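Local coordinates for trypsin-resistant surface T6 protein (Streptococcus pyogenes serotype M6, PDB 4P0D) that builds the backbone of the Streptococcus pyogenes surface pilus as its major pilin, a modular three-domain subunit with Ig-like folds, at residues Ser146-Thr151 / Glu179-Thr184; Lys190-Ser195 / Ala280-Ser285; Asn14-Pro19 / Asp105-Asn110; Leu209-Lys214 / Pro257-Lys262; Thr231-Ala236 / Asp250-Ile255. The protein carries 1 engineered substitution. All blocks are in the same frame, centred on the assembly; numbering follows the deposited sequence. Where two conformers were deposited one is given.

Contact 1: Ser146-Thr151 / Glu179-Thr184; sequences SLPSIT and ELPSYT
Ser146 and Ser182 meet at one end of this crossing and Ser149 and Glu179 at the other, the two chains running roughly antiparallel between them. Backbone bonding is confined to the Ser149-Glu179 pair, where Ser149 N gives a weak bond to Glu179 O and Glu179 N is modelled as donating to Ser149 O, whose position is less sure. Side-chain bonds add to this pair and, past the prolines, replace it. Ser146 OG, set between its own backbone N and carbonyl carbon (chi1 60°), accepts from Ser182 N at 2.8 Å, while a water lies within bonding distance of both OG and Ser182 O. On Ser149 the hydroxyl donates to Glu179 OE1; the modelled OG to OE1 distance of 2.4 Å is too short to be taken at face value. Further waters tie Leu147 O to Glu179 OE1 and to Leu180 O. Apolar contact is slight: Pro148 CG lies 3.9 Å from Pro181 CB, and Tyr284 also touches the Pro148 ring. Strand 139-155 pairs with 108-116 and with 171-179, so the contact probably lies near a domain junction. Prolines have no N-H to give, and cross-links here pass instead through serine hydroxyls and water, with the carboxylate's part less certain.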
# COMPACT_ATOMS: atom_id res chain seq x y z
N SER A 146 -17.30 9.97 -7.10
CA SER A 146 -16.76 9.52 -5.82
C SER A 146 -15.24 9.46 -5.90
O SER A 146 -14.65 9.30 -6.97
CB SER A 146 -17.38 8.15 -5.45
OG SER A 146 -17.08 7.16 -6.43
N LEU A 147 -14.58 9.63 -4.75
CA LEU A 147 -13.13 9.66 -4.70
C LEU A 147 -12.69 8.57 -3.73
O LEU A 147 -12.82 8.74 -2.53
CB LEU A 147 -12.61 11.04 -4.24
CG LEU A 147 -11.09 11.22 -4.03
CD1 LEU A 147 -10.33 10.97 -5.32
CD2 LEU A 147 -10.77 12.60 -3.49
N PRO A 148 -12.22 7.43 -4.25
CA PRO A 148 -11.73 6.40 -3.35
C PRO A 148 -10.44 6.80 -2.64
O PRO A 148 -9.79 7.79 -3.01
CB PRO A 148 -11.48 5.23 -4.29
CG PRO A 148 -12.42 5.45 -5.43
CD PRO A 148 -12.34 6.93 -5.64
N SER A 149 -10.09 6.04 -1.61
CA SER A 149 -8.82 6.26 -0.92
C SER A 149 -8.39 4.96 -0.28
O SER A 149 -9.19 4.05 -0.11
CB SER A 149 -8.94 7.31 0.17
OG SER A 149 -9.83 6.87 1.18
N ILE A 150 -7.11 4.89 0.05
CA ILE A 150 -6.57 3.79 0.82
C ILE A 150 -5.58 4.37 1.81
O ILE A 150 -4.79 5.23 1.45
CB ILE A 150 -5.89 2.75 -0.08
CG1 ILE A 150 -5.41 1.55 0.74
CG2 ILE A 150 -4.71 3.34 -0.85
CD1 ILE A 150 -4.78 0.47 -0.12
N THR A 151 -5.65 3.89 3.06
CA THR A 151 -4.78 4.35 4.14
C THR A 151 -4.17 3.13 4.82
O THR A 151 -4.90 2.21 5.21
CB THR A 151 -5.57 5.15 5.19
OG1 THR A 151 -6.26 6.22 4.56
CG2 THR A 151 -4.67 5.74 6.28
N GLU A 179 -11.88 3.89 1.21
CA GLU A 179 -13.18 4.43 0.79
C GLU A 179 -13.48 3.87 -0.58
O GLU A 179 -12.64 3.89 -1.46
CB GLU A 179 -13.16 5.96 0.78
CG GLU A 179 -12.92 6.53 2.17
CD GLU A 179 -12.66 8.03 2.19
OE1 GLU A 179 -11.59 8.48 1.71
OE2 GLU A 179 -13.52 8.73 2.74
N LEU A 180 -14.68 3.33 -0.74
CA LEU A 180 -15.07 2.68 -1.98
C LEU A 180 -15.46 3.66 -3.08
O LEU A 180 -15.99 4.73 -2.79
CB LEU A 180 -16.26 1.75 -1.74
CG LEU A 180 -16.01 0.55 -0.83
CD1 LEU A 180 -17.32 -0.07 -0.41
CD2 LEU A 180 -15.15 -0.48 -1.54
N PRO A 181 -15.27 3.26 -4.34
CA PRO A 181 -15.94 4.00 -5.40
C PRO A 181 -17.45 3.77 -5.27
O PRO A 181 -17.87 2.83 -4.59
CB PRO A 181 -15.44 3.32 -6.67
CG PRO A 181 -15.13 1.93 -6.26
CD PRO A 181 -14.62 2.04 -4.85
N SER A 182 -18.23 4.64 -5.88
CA SER A 182 -19.66 4.47 -5.96
C SER A 182 -19.98 4.12 -7.41
O SER A 182 -19.77 4.94 -8.29
CB SER A 182 -20.35 5.77 -5.53
OG SER A 182 -21.75 5.61 -5.49
N TYR A 183 -20.45 2.90 -7.65
CA TYR A 183 -20.83 2.46 -9.01
C TYR A 183 -22.34 2.33 -9.10
O TYR A 183 -22.96 1.87 -8.14
CB TYR A 183 -20.25 1.08 -9.33
CG TYR A 183 -18.76 0.94 -9.28
CD1 TYR A 183 -17.93 1.83 -9.97
CD2 TYR A 183 -18.17 -0.13 -8.61
CE1 TYR A 183 -16.56 1.68 -9.96
CE2 TYR A 183 -16.78 -0.28 -8.59
CZ TYR A 183 -15.99 0.63 -9.28
OH TYR A 183 -14.65 0.50 -9.28
N THR A 184 -22.92 2.73 -10.22
CA THR A 184 -24.33 2.44 -10.48
C THR A 184 -24.49 0.94 -10.69
O THR A 184 -23.56 0.24 -11.09
CB THR A 184 -24.88 3.20 -11.71
OG1 THR A 184 -24.25 2.75 -12.92
CG2 THR A 184 -24.70 4.69 -11.55
O HOH W 1 -18.95 7.55 -8.35
O HOH W 2 -12.05 10.27 -0.68
O HOH W 3 -15.39 7.41 -1.54

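Contact 2: Lys190-Ser195 / Ala280-Ser285; sequences KTVYVS and AEFFYS
Phe283 and Tyr193 exchange two backbone hydrogen bonds, Phe283 N to Tyr193 O at 2.8 Å and Tyr193 N to Phe283 O at 3.0 Å. Ser195 and Glu281 repeat the pattern, Glu281 N reaching Ser195 O at 2.8 Å. Between these pairs Val194 faces Phe282 as a non-hydrogen-bonded pair, with Val194 CA 3.4 Å from Glu281 O in a CA-H...O contact. The strands are antiparallel neighbours in the Ig-like middle domain of the pilin, a Cna-B-like module; strand 242-247 continues the sheet beyond 192-195, and strand 307-316 beyond 280-285. Side chains alternate between two faces. On one, the Phe282 ring leans across to the valines: CE1 is 3.8 Å from Val192 CG1, which lies near the ring plane at its edge, and CD1 approaches Val194 CG2. Ile150 of strand 139-155 also touches this ring. On the other face Tyr193 and Phe283 run side by side in the same direction, their CD1 atoms 3.9 Å apart and their planes turned 83° to each other. Ser195 OG approaches the rim of the Phe283 ring at CE1, though its strongest polar partner is Asn244. Tyr193 OH hydrogen-bonds to Asn296 O, and Glu281 OE2 forms a salt bridge with Lys300.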
# COMPACT_ATOMS: atom_id res chain seq x y z
N LYS A 190 -16.89 -3.13 -12.11
CA LYS A 190 -16.99 -2.79 -10.70
C LYS A 190 -15.77 -3.28 -9.94
O LYS A 190 -15.89 -3.80 -8.84
CB LYS A 190 -18.26 -3.39 -10.09
CG LYS A 190 -19.55 -2.92 -10.74
CD LYS A 190 -20.76 -3.59 -10.13
CE LYS A 190 -21.97 -2.71 -10.32
NZ LYS A 190 -23.22 -3.20 -9.68
N THR A 191 -14.59 -3.08 -10.51
CA THR A 191 -13.36 -3.55 -9.92
C THR A 191 -13.20 -2.94 -8.50
O THR A 191 -13.36 -1.73 -8.30
CB THR A 191 -12.13 -3.23 -10.79
OG1 THR A 191 -12.19 -3.95 -12.03
CG2 THR A 191 -10.84 -3.59 -10.08
N VAL A 192 -12.92 -3.82 -7.55
CA VAL A 192 -12.58 -3.47 -6.15
C VAL A 192 -11.47 -4.42 -5.75
O VAL A 192 -11.76 -5.53 -5.34
CB VAL A 192 -13.76 -3.73 -5.18
CG1 VAL A 192 -13.40 -3.29 -3.76
CG2 VAL A 192 -15.02 -3.04 -5.61
N TYR A 193 -10.21 -4.00 -5.89
CA TYR A 193 -9.08 -4.93 -5.84
C TYR A 193 -7.92 -4.38 -4.99
O TYR A 193 -7.40 -3.31 -5.30
CB TYR A 193 -8.62 -5.17 -7.27
CG TYR A 193 -7.64 -6.28 -7.53
CD1 TYR A 193 -6.32 -6.20 -7.10
CD2 TYR A 193 -8.02 -7.39 -8.29
CE1 TYR A 193 -5.42 -7.21 -7.38
CE2 TYR A 193 -7.12 -8.41 -8.56
CZ TYR A 193 -5.82 -8.30 -8.11
OH TYR A 193 -4.94 -9.30 -8.39
N VAL A 194 -7.51 -5.14 -3.98
CA VAL A 194 -6.48 -4.69 -3.03
C VAL A 194 -5.20 -5.53 -3.11
O VAL A 194 -5.25 -6.77 -3.24
CB VAL A 194 -7.05 -4.62 -1.58
CG1 VAL A 194 -5.98 -4.18 -0.58
CG2 VAL A 194 -8.25 -3.66 -1.55
N SER A 195 -4.05 -4.84 -3.11
CA SER A 195 -2.74 -5.50 -3.16
C SER A 195 -1.77 -4.89 -2.15
O SER A 195 -1.88 -3.71 -1.80
CB SER A 195 -2.11 -5.41 -4.55
OG SER A 195 -3.05 -5.63 -5.59
N ALA A 280 0.83 -0.58 -0.54
CA ALA A 280 -0.54 -1.04 -0.62
C ALA A 280 -1.23 -0.32 -1.75
O ALA A 280 -1.08 0.89 -1.90
CB ALA A 280 -1.25 -0.77 0.68
N GLU A 281 -1.98 -1.06 -2.56
CA GLU A 281 -2.64 -0.50 -3.74
C GLU A 281 -4.09 -0.88 -3.76
O GLU A 281 -4.43 -2.03 -3.48
CB GLU A 281 -1.97 -1.02 -5.00
CG GLU A 281 -0.60 -0.42 -5.22
CD GLU A 281 0.08 -0.92 -6.49
OE1 GLU A 281 0.05 -0.17 -7.49
OE2 GLU A 281 0.64 -2.03 -6.49
N PHE A 282 -4.95 0.10 -4.05
CA PHE A 282 -6.38 -0.11 -4.21
C PHE A 282 -6.79 0.27 -5.63
O PHE A 282 -6.79 1.45 -6.00
CB PHE A 282 -7.17 0.69 -3.17
CG PHE A 282 -8.66 0.56 -3.27
CD1 PHE A 282 -9.27 -0.64 -3.68
CD2 PHE A 282 -9.48 1.61 -2.91
CE1 PHE A 282 -10.65 -0.74 -3.75
CE2 PHE A 282 -10.85 1.50 -2.97
CZ PHE A 282 -11.44 0.33 -3.40
N PHE A 283 -7.13 -0.76 -6.42
CA PHE A 283 -7.51 -0.61 -7.82
C PHE A 283 -9.01 -0.60 -7.93
O PHE A 283 -9.68 -1.46 -7.35
CB PHE A 283 -7.01 -1.75 -8.69
CG PHE A 283 -5.53 -1.89 -8.68
CD1 PHE A 283 -4.90 -2.66 -7.73
CD2 PHE A 283 -4.76 -1.22 -9.63
CE1 PHE A 283 -3.53 -2.79 -7.72
CE2 PHE A 283 -3.38 -1.35 -9.63
CZ PHE A 283 -2.76 -2.14 -8.67
N TYR A 284 -9.53 0.34 -8.73
CA TYR A 284 -10.97 0.44 -8.99
C TYR A 284 -11.14 0.99 -10.43
O TYR A 284 -10.14 1.31 -11.10
CB TYR A 284 -11.65 1.35 -7.95
CG TYR A 284 -11.01 2.72 -7.88
CD1 TYR A 284 -9.92 2.96 -7.05
CD2 TYR A 284 -11.47 3.78 -8.68
CE1 TYR A 284 -9.31 4.20 -7.01
CE2 TYR A 284 -10.85 5.02 -8.65
CZ TYR A 284 -9.78 5.24 -7.81
OH TYR A 284 -9.15 6.47 -7.77
N SER A 285 -12.38 1.05 -10.90
CA SER A 285 -12.65 1.60 -12.23
C SER A 285 -12.98 3.09 -12.18
O SER A 285 -13.81 3.51 -11.40
CB SER A 285 -13.78 0.90 -12.95
OG SER A 285 -13.98 1.54 -14.22

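Contact 3: Asn14-Pro19 / Asp105-Asn110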
# COMPACT_ATOMS: atom_id res chain seq x y z
N ASN A 14 -20.32 20.95 -11.28
CA ASN A 14 -19.66 20.10 -10.29
C ASN A 14 -18.62 19.16 -10.89
O ASN A 14 -18.47 18.01 -10.46
CB ASN A 14 -20.67 19.29 -9.45
CG ASN A 14 -20.08 18.80 -8.14
OD1 ASN A 14 -19.32 19.54 -7.50
ND2 ASN A 14 -20.41 17.57 -7.73
N ILE A 15 -17.85 19.68 -11.84
CA ILE A 15 -16.80 18.91 -12.47
C ILE A 15 -15.50 19.11 -11.69
O ILE A 15 -14.93 20.21 -11.68
CB ILE A 15 -16.60 19.31 -13.95
CG1 ILE A 15 -17.92 19.16 -14.71
CG2 ILE A 15 -15.52 18.45 -14.60
CD1 ILE A 15 -17.82 19.40 -16.20
N GLU A 16 -15.06 18.05 -11.02
CA GLU A 16 -13.86 18.09 -10.21
C GLU A 16 -12.80 17.18 -10.81
O GLU A 16 -13.11 16.19 -11.47
CB GLU A 16 -14.19 17.61 -8.80
CG GLU A 16 -15.03 18.56 -7.96
CD GLU A 16 -15.62 17.86 -6.73
OE1 GLU A 16 -16.50 16.97 -6.86
OE2 GLU A 16 -15.18 18.18 -5.63
N GLY A 17 -11.54 17.53 -10.61
CA GLY A 17 -10.47 16.65 -11.00
C GLY A 17 -10.08 16.71 -12.44
O GLY A 17 -9.24 15.94 -12.85
N GLY A 18 -10.65 17.64 -13.20
CA GLY A 18 -10.28 17.85 -14.60
C GLY A 18 -10.40 16.66 -15.53
O GLY A 18 -9.42 16.28 -16.21
N PRO A 19 -11.59 16.06 -15.63
CA PRO A 19 -11.77 14.93 -16.53
C PRO A 19 -11.95 15.38 -17.99
O PRO A 19 -12.09 16.56 -18.27
CB PRO A 19 -13.06 14.30 -16.03
CG PRO A 19 -13.86 15.48 -15.57
CD PRO A 19 -12.85 16.41 -14.94
N ASP A 105 -7.37 13.47 -10.40
CA ASP A 105 -7.42 13.17 -8.98
C ASP A 105 -7.92 11.75 -8.64
O ASP A 105 -8.08 11.42 -7.47
CB ASP A 105 -8.27 14.21 -8.26
CG ASP A 105 -9.74 14.13 -8.61
OD1 ASP A 105 -10.14 13.27 -9.42
OD2 ASP A 105 -10.50 14.92 -8.05
N GLY A 106 -8.19 10.93 -9.65
CA GLY A 106 -8.62 9.55 -9.42
C GLY A 106 -10.11 9.35 -9.22
O GLY A 106 -10.56 8.24 -8.95
N ARG A 107 -10.92 10.40 -9.35
CA ARG A 107 -12.33 10.23 -9.13
C ARG A 107 -13.01 9.52 -10.28
O ARG A 107 -12.51 9.48 -11.41
CB ARG A 107 -13.04 11.54 -8.76
CG ARG A 107 -13.28 12.53 -9.88
CD ARG A 107 -13.93 13.79 -9.30
NE ARG A 107 -13.24 14.25 -8.12
CZ ARG A 107 -13.70 14.28 -6.87
NH1 ARG A 107 -14.94 13.91 -6.52
NH2 ARG A 107 -12.87 14.70 -5.93
N THR A 108 -14.16 8.95 -9.97
CA THR A 108 -14.96 8.21 -10.94
C THR A 108 -16.37 8.77 -10.92
O THR A 108 -16.91 9.07 -9.85
CB THR A 108 -14.95 6.68 -10.66
OG1 THR A 108 -15.75 6.01 -11.65
CG2 THR A 108 -15.49 6.34 -9.30
N TYR A 109 -16.94 8.91 -12.12
CA TYR A 109 -18.19 9.65 -12.34
C TYR A 109 -19.30 8.72 -12.82
O TYR A 109 -19.02 7.74 -13.51
CB TYR A 109 -17.98 10.69 -13.46
CG TYR A 109 -17.33 11.98 -13.04
CD1 TYR A 109 -18.11 13.06 -12.64
CD2 TYR A 109 -15.95 12.15 -13.07
CE1 TYR A 109 -17.52 14.27 -12.27
CE2 TYR A 109 -15.36 13.36 -12.69
CZ TYR A 109 -16.16 14.41 -12.30
OH TYR A 109 -15.58 15.63 -11.94
N ASN A 110 -20.54 9.03 -12.44
CA ASN A 110 -21.69 8.40 -13.05
C ASN A 110 -21.90 9.01 -14.44
O ASN A 110 -21.47 10.15 -14.70
CB ASN A 110 -22.96 8.62 -12.24
CG ASN A 110 -22.92 7.99 -10.84
OD1 ASN A 110 -22.10 7.11 -10.53
ND2 ASN A 110 -23.82 8.44 -10.00
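Tyr109 points its hydroxyl at the backbone of Glu16, and Arg107 lays its guanidinium beneath the same residue's side chain. The phenol OH donates to Glu16 O at 2.6 Å, in the carbonyl plane and on a lone pair, with the oxygen itself at the edge of the tyrosine ring. Pro19 crosses Tyr109 at about a right angle and brings CG to 3.9 Å from CE2. Arg107 bends at chi3 (48°), which carries NE toward Asp105; NE then meets the syn lone pair of Asp105 OD2 at 2.8 Å, and NH2 reaches the same oxygen from above the carboxylate plane. Asp105 OD1 meanwhile accepts from Arg107 N, closing an Asx turn. Held in this way, the guanidinium offers a face to Glu16: CB sits 3.5 Å above the plane toward the rim, and the carboxylate stacks with its plane 29° from that of the guanidinium. OE1 is 3.5 Å from NH1, a salt bridge without a directed bond. Gly17 CA lies 3.4 Å from Asp105 OD2. The contact joins the loop between strands 7-13 and 20-31 to the start of strand 108-116. Asp105, with Ser145 OG on NH1, fixes the arginine by directed bonds, whereas Glu16 adds mainly electrostatic attraction, probably partly balancing the charge.

Contact 4: Leu209-Lys214 / Pro257-Lys262; sequences LTVEWK and PNISYK
Asn258 N donates to Glu212 O at 2.7 Å, and Glu212 N returns a bond to Asn258 O; Thr210 with Ser260 repeats the exchange. The side chains of the first pair are also joined. In the Glu212 conformer described, Asn258 ND2 donates to OE1 at 2.6 Å, nearly straight (175°) and in the amide plane, meeting the oxygen on its syn side but 32° out of the carboxylate plane. A bend at chi2 (-98°) turns Glu212 CD toward the asparagine; its other oxygen, OE2, takes the backbone N of Gly215. A water bonds Thr210 OG1 and Asn258 O, and weakly Ser260 OG. Strands 202-213 and 258-265 are thus antiparallel neighbours in the Cna-B-like middle domain, their polar side chains on one face and their apolar ones on the other. On that apolar face Leu209 CD1 lies 3.6 Å from Ile259 CG2 and also touches Tyr261 CD1. Val211 and Pro257 lie side by side, Val211 CG1 4.0 Å from Pro257 CB in the proline conformer described, with Leu245 and Phe247 of strand 242-247 packing against this face.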
# COMPACT_ATOMS: atom_id res chain seq x y z
N LEU A 209 -3.48 -12.92 7.50
CA LEU A 209 -4.40 -12.00 6.83
C LEU A 209 -5.80 -12.13 7.40
O LEU A 209 -6.36 -13.22 7.48
CB LEU A 209 -4.43 -12.27 5.31
CG LEU A 209 -5.27 -11.37 4.40
CD1 LEU A 209 -4.72 -9.95 4.38
CD2 LEU A 209 -5.32 -11.94 2.98
N THR A 210 -6.35 -11.00 7.84
CA THR A 210 -7.71 -10.99 8.34
C THR A 210 -8.50 -9.91 7.66
O THR A 210 -7.95 -8.92 7.16
CB THR A 210 -7.75 -10.79 9.87
OG1 THR A 210 -7.45 -9.42 10.17
CG2 THR A 210 -6.74 -11.67 10.56
N VAL A 211 -9.80 -10.09 7.63
CA VAL A 211 -10.69 -9.14 7.01
C VAL A 211 -11.87 -8.99 7.96
O VAL A 211 -12.46 -9.99 8.38
CB VAL A 211 -11.17 -9.66 5.62
CG1 VAL A 211 -12.27 -8.79 5.07
CG2 VAL A 211 -10.03 -9.75 4.63
N GLU A 212 -12.19 -7.75 8.35
CA GLU A 212 -13.40 -7.44 9.10
C GLU A 212 -14.32 -6.67 8.16
O GLU A 212 -13.86 -5.85 7.37
CB GLU A 212 -13.09 -6.63 10.37
CG GLU A 212 -14.30 -6.00 11.10
CD GLU A 212 -14.53 -4.53 10.75
OE1 GLU A 212 -13.59 -3.73 10.98
OE2 GLU A 212 -15.65 -4.15 10.28
N TRP A 213 -15.60 -6.96 8.24
CA TRP A 213 -16.61 -6.29 7.42
C TRP A 213 -17.91 -6.29 8.23
O TRP A 213 -18.31 -7.32 8.78
CB TRP A 213 -16.80 -7.02 6.10
CG TRP A 213 -17.89 -6.45 5.21
CD1 TRP A 213 -17.87 -5.29 4.52
CD2 TRP A 213 -19.15 -7.06 4.95
NE1 TRP A 213 -19.06 -5.12 3.83
CE2 TRP A 213 -19.85 -6.21 4.07
CE3 TRP A 213 -19.74 -8.26 5.34
CZ2 TRP A 213 -21.13 -6.51 3.60
CZ3 TRP A 213 -21.00 -8.55 4.89
CH2 TRP A 213 -21.68 -7.69 4.02
N LYS A 214 -18.54 -5.13 8.32
CA LYS A 214 -19.73 -4.93 9.15
C LYS A 214 -19.54 -5.36 10.60
O LYS A 214 -20.46 -5.87 11.22
CB LYS A 214 -20.94 -5.66 8.53
CG LYS A 214 -21.40 -5.05 7.22
CD LYS A 214 -22.89 -5.27 6.97
CE LYS A 214 -23.26 -6.74 7.06
NZ LYS A 214 -24.47 -7.04 6.26
N PRO A 257 -14.59 -3.12 3.86
CA PRO A 257 -13.92 -4.06 4.75
C PRO A 257 -12.64 -3.44 5.30
O PRO A 257 -12.12 -2.50 4.71
CB PRO A 257 -13.60 -5.23 3.84
CG PRO A 257 -13.40 -4.60 2.51
CD PRO A 257 -14.38 -3.47 2.45
N ASN A 258 -12.17 -3.94 6.44
CA ASN A 258 -10.92 -3.52 7.06
C ASN A 258 -9.98 -4.73 7.04
O ASN A 258 -10.37 -5.83 7.44
CB ASN A 258 -11.20 -3.01 8.48
CG ASN A 258 -12.06 -1.74 8.49
OD1 ASN A 258 -11.85 -0.82 7.69
ND2 ASN A 258 -13.07 -1.71 9.35
N ILE A 259 -8.77 -4.53 6.51
CA ILE A 259 -7.85 -5.62 6.27
C ILE A 259 -6.66 -5.49 7.23
O ILE A 259 -6.12 -4.40 7.39
CB ILE A 259 -7.34 -5.59 4.80
CG1 ILE A 259 -8.52 -5.63 3.81
CG2 ILE A 259 -6.37 -6.73 4.49
CD1 ILE A 259 -8.08 -5.67 2.37
N SER A 260 -6.26 -6.59 7.85
CA SER A 260 -5.07 -6.61 8.68
C SER A 260 -4.14 -7.76 8.29
O SER A 260 -4.58 -8.78 7.75
CB SER A 260 -5.47 -6.70 10.15
OG SER A 260 -6.13 -5.51 10.47
N TYR A 261 -2.86 -7.56 8.53
CA TYR A 261 -1.87 -8.61 8.27
C TYR A 261 -0.55 -8.29 8.96
O TYR A 261 -0.32 -7.17 9.41
CB TYR A 261 -1.65 -8.83 6.78
CG TYR A 261 -1.53 -7.56 5.97
CD1 TYR A 261 -2.66 -6.87 5.53
CD2 TYR A 261 -0.28 -7.06 5.62
CE1 TYR A 261 -2.55 -5.71 4.77
CE2 TYR A 261 -0.16 -5.90 4.87
CZ TYR A 261 -1.28 -5.24 4.44
OH TYR A 261 -1.12 -4.10 3.68
N LYS A 262 0.31 -9.29 9.05
CA LYS A 262 1.56 -9.14 9.77
C LYS A 262 2.73 -9.51 8.92
O LYS A 262 2.60 -10.31 8.00
CB LYS A 262 1.55 -10.07 10.97
CG LYS A 262 0.59 -9.65 12.06
CD LYS A 262 0.65 -10.72 13.13
CE LYS A 262 -0.19 -10.42 14.33
NZ LYS A 262 0.00 -11.59 15.25
O HOH W 4 -8.92 -6.98 9.78

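Contact 5: Thr231-Ala236 / Asp250-Ile255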
# COMPACT_ATOMS: atom_id res chain seq x y z
N THR A 231 -21.73 -15.43 3.24
CA THR A 231 -21.57 -14.68 2.01
C THR A 231 -20.10 -14.59 1.67
O THR A 231 -19.28 -14.29 2.52
CB THR A 231 -22.11 -13.25 2.17
OG1 THR A 231 -23.50 -13.31 2.47
CG2 THR A 231 -21.90 -12.42 0.91
N LYS A 232 -19.78 -14.86 0.42
CA LYS A 232 -18.42 -14.63 -0.07
C LYS A 232 -18.28 -13.17 -0.51
O LYS A 232 -18.89 -12.74 -1.49
CB LYS A 232 -18.15 -15.56 -1.24
CG LYS A 232 -16.71 -15.54 -1.71
CD LYS A 232 -16.58 -16.00 -3.15
CE LYS A 232 -16.34 -17.49 -3.24
NZ LYS A 232 -16.09 -17.87 -4.66
N ILE A 233 -17.47 -12.39 0.21
CA ILE A 233 -17.31 -10.98 -0.15
C ILE A 233 -16.05 -10.72 -0.97
O ILE A 233 -15.83 -9.60 -1.44
CB ILE A 233 -17.31 -10.05 1.08
CG1 ILE A 233 -16.12 -10.33 2.02
CG2 ILE A 233 -18.63 -10.17 1.82
CD1 ILE A 233 -15.91 -9.27 3.07
N GLY A 234 -15.21 -11.73 -1.11
CA GLY A 234 -14.00 -11.58 -1.88
C GLY A 234 -13.18 -12.86 -1.89
O GLY A 234 -13.60 -13.88 -1.35
N ILE A 235 -12.02 -12.78 -2.50
CA ILE A 235 -11.08 -13.90 -2.59
C ILE A 235 -9.67 -13.33 -2.51
O ILE A 235 -9.35 -12.32 -3.17
CB ILE A 235 -11.21 -14.68 -3.90
CG1 ILE A 235 -12.65 -15.13 -4.15
CG2 ILE A 235 -10.32 -15.92 -3.89
CD1 ILE A 235 -12.80 -15.89 -5.45
N ALA A 236 -8.85 -13.97 -1.69
CA ALA A 236 -7.49 -13.58 -1.44
C ALA A 236 -6.53 -14.63 -1.95
O ALA A 236 -6.86 -15.84 -1.92
CB ALA A 236 -7.29 -13.39 0.05
N ASP A 250 -20.89 -5.72 -5.17
CA ASP A 250 -22.29 -5.80 -4.77
C ASP A 250 -22.45 -6.41 -3.37
O ASP A 250 -23.29 -5.93 -2.59
CB ASP A 250 -23.12 -6.55 -5.82
CG ASP A 250 -23.27 -5.76 -7.13
OD1 ASP A 250 -23.16 -4.52 -7.10
OD2 ASP A 250 -23.51 -6.37 -8.18
N SER A 251 -21.62 -7.40 -3.03
CA SER A 251 -21.69 -8.07 -1.72
C SER A 251 -21.28 -7.19 -0.53
O SER A 251 -21.54 -7.55 0.62
CB SER A 251 -20.81 -9.33 -1.71
OG SER A 251 -19.44 -8.99 -1.52
N LEU A 252 -20.62 -6.07 -0.80
CA LEU A 252 -20.14 -5.18 0.27
C LEU A 252 -21.22 -4.29 0.87
O LEU A 252 -21.03 -3.75 1.97
CB LEU A 252 -18.96 -4.35 -0.21
CG LEU A 252 -17.72 -5.10 -0.70
CD1 LEU A 252 -16.59 -4.13 -1.04
CD2 LEU A 252 -17.25 -6.14 0.32
N GLU A 253 -22.35 -4.13 0.17
CA GLU A 253 -23.45 -3.28 0.67
C GLU A 253 -22.94 -1.87 1.01
O GLU A 253 -23.32 -1.31 2.03
CB GLU A 253 -24.12 -3.92 1.90
CG GLU A 253 -24.77 -5.27 1.65
CD GLU A 253 -25.10 -6.04 2.91
OE1 GLU A 253 -25.15 -5.47 4.03
OE2 GLU A 253 -25.31 -7.25 2.78
N SER A 254 -22.04 -1.35 0.19
CA SER A 254 -21.45 -0.01 0.39
C SER A 254 -20.74 0.20 1.74
O SER A 254 -20.61 1.33 2.20
CB SER A 254 -22.51 1.07 0.18
OG SER A 254 -23.27 0.83 -1.00
N ILE A 255 -20.29 -0.88 2.37
CA ILE A 255 -19.53 -0.79 3.62
C ILE A 255 -18.13 -1.35 3.34
O ILE A 255 -18.01 -2.46 2.81
CB ILE A 255 -20.25 -1.58 4.75
CG1 ILE A 255 -21.51 -0.83 5.17
CG2 ILE A 255 -19.35 -1.80 5.97
CD1 ILE A 255 -22.54 -1.71 5.87
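Ser251 faces Ile233, and the isoleucine side chain can be followed outward from there. Its CB lies 3.5 Å from Ser251 OG, in the serine conformer described here, and 4.0 Å from Leu252 CD2, both approaching from one side. CG2, anti to the carbonyl carbon, stays with the serine at 3.6 Å from OG. CG1, between the backbone N and the carbonyl carbon (chi1 63°), and CD1 turn from the serine; beyond the two segments the side chain also packs on Val226, Val228 and Trp213. Within this contact the serine oxygen comes nearest Ile233 CA, at 3.2 Å, without a hydrogen bond across the contact; its own bond goes to Ile248 O. Here strand 231-238, part of the Cna-B-like middle domain, runs past the loop that leads from strand 242-247 to strand 258-265. That loop turns tightly: Leu252 to Ile255 form a type I' beta turn closed by Ile255 N to Leu252 O at 3.0 Å, and Leu252 O also takes Trp213 NE1. Leu252 leans its end toward the strand, CD2 also passing 4.1 Å from Ile233 O, while Phe247 and Leu180 touch other parts of its side chain. At the margin Thr231 CG2 reaches Ser251 CB at 4.2 Å.

In the fold
Contact 2 is the fully buried one, with contact 4 also largely buried; both are regular antiparallel pairings in the middle domain, though contact 4 keeps a polar, partly exposed face. Val194 and Ile259 bring them together across the interior. Contact 5, nested within both, is plain packing of a loop on strand 231-238, tied to contact 4 by the Lys214-Glu253 salt bridge and to contact 2 by Lys190-Asp250. Contacts 1 and 3 are only partly buried and rely on side-chain polar groups, water in one and charge in the other. Adjacent strands 108-116 and 139-155 join them, and Tyr284 of contact 2 reaches Gly106 of contact 3, bridging two domains.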